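PDB 7OMU: macro domain-containing protein from Thermosipho africanus, which joins a DarT-family domain to a macro domain that holds adenosine-5-diphosphoribose in this model. Local coordinates for residues 82-87 and 168-173. The protein carries 1 engineered substitution. Residues are numbered along the deposited sequence; the frame is centred on the assembly and turned at random.
Engineered in segment 168-173: Ala-170 (natural residue Glu).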
loop_
_atom_site.group_PDB
_atom_site.type_symbol
_atom_site.label_atom_id
_atom_site.label_comp_id
_atom_site.label_asym_id
_atom_site.label_seq_id
_atom_site.Cartn_x
_atom_site.Cartn_y
_atom_site.Cartn_z
ATOM N N PHE A 82 12.132 0.753 -24.425
ATOM C CA PHE A 82 10.923 -0.048 -24.098
ATOM C C PHE A 82 9.948 0.769 -23.244
ATOM O O PHE A 82 10.349 1.801 -22.667
ATOM C CB PHE A 82 11.318 -1.332 -23.363
ATOM C CG PHE A 82 12.164 -2.280 -24.173
ATOM C CD1 PHE A 82 13.533 -2.108 -24.257
ATOM C CD2 PHE A 82 11.591 -3.340 -24.858
ATOM C CE1 PHE A 82 14.309 -2.971 -25.012
ATOM C CE2 PHE A 82 12.371 -4.205 -25.610
ATOM C CZ PHE A 82 13.728 -4.021 -25.683
ATOM N N ALA A 83 8.699 0.301 -23.177
ATOM C CA ALA A 83 7.605 0.847 -22.343
ATOM C C ALA A 83 7.371 -0.107 -21.172
ATOM O O ALA A 83 7.148 -1.305 -21.424
ATOM C CB ALA A 83 6.357 1.015 -23.173
ATOM N N ASN A 84 7.412 0.412 -19.943
ATOM C CA ASN A 84 7.426 -0.393 -18.691
ATOM C C ASN A 84 5.985 -0.648 -18.237
ATOM O O ASN A 84 5.364 0.280 -17.677
ATOM C CB ASN A 84 8.263 0.304 -17.615
ATOM C CG ASN A 84 8.638 -0.599 -16.461
ATOM O OD1 ASN A 84 9.754 -1.102 -16.403
ATOM N ND2 ASN A 84 7.720 -0.794 -15.532
ATOM N N LEU A 85 5.477 -1.859 -18.483
ATOM C CA LEU A 85 4.131 -2.319 -18.048
ATOM C C LEU A 85 4.287 -3.216 -16.816
ATOM O O LEU A 85 4.727 -4.366 -16.984
ATOM C CB LEU A 85 3.465 -3.079 -19.200
ATOM C CG LEU A 85 3.379 -2.325 -20.525
ATOM C CD1 LEU A 85 2.610 -3.129 -21.558
ATOM C CD2 LEU A 85 2.740 -0.961 -20.335
ATOM N N TYR A 86 3.951 -2.708 -15.630
ATOM C CA TYR A 86 4.069 -3.433 -14.336
ATOM C C TYR A 86 2.991 -4.519 -14.244
ATOM O O TYR A 86 1.877 -4.297 -14.741
ATOM C CB TYR A 86 3.909 -2.480 -13.150
ATOM C CG TYR A 86 4.984 -1.436 -12.986
ATOM C CD1 TYR A 86 6.253 -1.777 -12.546
ATOM C CD2 TYR A 86 4.724 -0.100 -13.231
ATOM C CE1 TYR A 86 7.241 -0.821 -12.370
ATOM C CE2 TYR A 86 5.698 0.868 -13.064
ATOM C CZ TYR A 86 6.962 0.508 -12.630
ATOM O OH TYR A 86 7.920 1.469 -12.472
ATOM N N PHE A 87 3.308 -5.644 -13.600
ATOM C CA PHE A 87 2.327 -6.687 -13.204
ATOM C C PHE A 87 1.568 -6.210 -11.966
ATOM O O PHE A 87 0.386 -6.578 -11.798
ATOM C CB PHE A 87 3.026 -8.014 -12.906
ATOM C CG PHE A 87 3.674 -8.639 -14.109
ATOM C CD1 PHE A 87 2.917 -9.354 -15.019
ATOM C CD2 PHE A 87 5.029 -8.492 -14.339
ATOM C CE1 PHE A 87 3.506 -9.915 -16.139
ATOM C CE2 PHE A 87 5.617 -9.053 -15.461
ATOM C CZ PHE A 87 4.857 -9.770 -16.353
ATOM N N MET A 168 8.104 -4.824 -8.582
ATOM C CA MET A 168 8.152 -3.956 -9.785
ATOM C C MET A 168 8.610 -4.769 -10.999
ATOM O O MET A 168 9.089 -4.158 -11.971
ATOM C CB MET A 168 9.095 -2.776 -9.547
ATOM C CG MET A 168 8.564 -1.841 -8.500
ATOM S SD MET A 168 9.534 -0.344 -8.369
ATOM C CE MET A 168 10.810 -0.891 -7.232
ATOM N N ALA A 169 8.459 -6.095 -10.954
ATOM C CA ALA A 169 8.532 -6.971 -12.143
ATOM C C ALA A 169 7.588 -6.389 -13.194
ATOM O O ALA A 169 6.517 -5.852 -12.804
ATOM C CB ALA A 169 8.165 -8.397 -11.804
ATOM N N ALA A 170 7.985 -6.474 -14.464
ATOM C CA ALA A 170 7.330 -5.764 -15.584
ATOM C C ALA A 170 7.518 -6.531 -16.892
ATOM O O ALA A 170 8.452 -7.353 -16.996
ATOM C CB ALA A 170 7.890 -4.366 -15.697
ATOM N N CYS A 171 6.628 -6.248 -17.842
ATOM C CA CYS A 171 6.703 -6.659 -19.263
ATOM C C CYS A 171 7.170 -5.453 -20.079
ATOM O O CYS A 171 6.440 -4.450 -20.097
ATOM C CB CYS A 171 5.339 -7.140 -19.736
ATOM S SG CYS A 171 5.223 -7.311 -21.532
ATOM N N LEU A 172 8.354 -5.540 -20.691
ATOM C CA LEU A 172 8.962 -4.446 -21.496
ATOM C C LEU A 172 8.579 -4.625 -22.970
ATOM O O LEU A 172 9.015 -5.616 -23.584
ATOM C CB LEU A 172 10.482 -4.461 -21.315
ATOM C CG LEU A 172 10.975 -4.383 -19.872
ATOM C CD1 LEU A 172 12.487 -4.496 -19.824
ATOM C CD2 LEU A 172 10.516 -3.101 -19.200
ATOM N N VAL A 173 7.768 -3.705 -23.500
ATOM C CA VAL A 173 7.287 -3.692 -24.912
ATOM C C VAL A 173 8.088 -2.627 -25.651
ATOM O O VAL A 173 8.131 -1.480 -25.211
ATOM C CB VAL A 173 5.774 -3.416 -24.995
ATOM C CG1 VAL A 173 5.230 -3.692 -26.381
ATOM C CG2 VAL A 173 4.991 -4.208 -23.965
#
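Asn-84 and Tyr-86 on one strand meet Leu-172 and the engineered Ala-170 (Glu in the natural sequence) on its antiparallel neighbour, all on the same face of the sheet. Asn-84 holds CG anti to its backbone N (chi1 -164°), and its amide group lies close to both partners: OD1 is 3.5 Å from Leu-172 CD2, and ND2 is 3.6 Å from Ala-170 CB. The same ND2 sits 3.1 Å above the plane of the Tyr-86 ring, over its centre, which leaves the amide nitrogen on an aromatic face and beside a methyl group. At its edge, the Tyr-86 ring meets Met-168 O nearly in plane; the two side chains run side by side, with Tyr-86 CE1 3.9 Å from Met-168 CB.

The opposite face carries Ala-83, Leu-85, Cys-171 and Val-173. Leu-85 passes CD1 to Val-173 CG2, at 3.6 Å, and also packs on Leu-26 and Tyr-28 of strand 25-31; its branched end suits a place with apolar partners on both strands. At the ends, Phe-82 crosses Leu-172 at about a right angle, while Phe-87 turns its ring edge to Ala-169 O and brings CE2 3.5 Å from Ala-170 C.

Two pairs of backbone bonds hold this register, Ala-83 with Val-173 and Leu-85 with Cys-171; the small Ala-83 takes little room beside Val-173 O. A weak bond from Phe-87 N to Ala-169 O extends the ladder past the strand end. On its far side, strand 170-174 pairs with strand 123-125, where Ala-170 N bonds Thr-125 OG1.

The chemistry is thus divided: backbone bonds set the alignment, Leu-85 with Val-173 and Phe-82 with Leu-172 add apolar packing, and Asn-84 places its amide against the Tyr-86 ring and the methyls of Leu-172 and Ala-170.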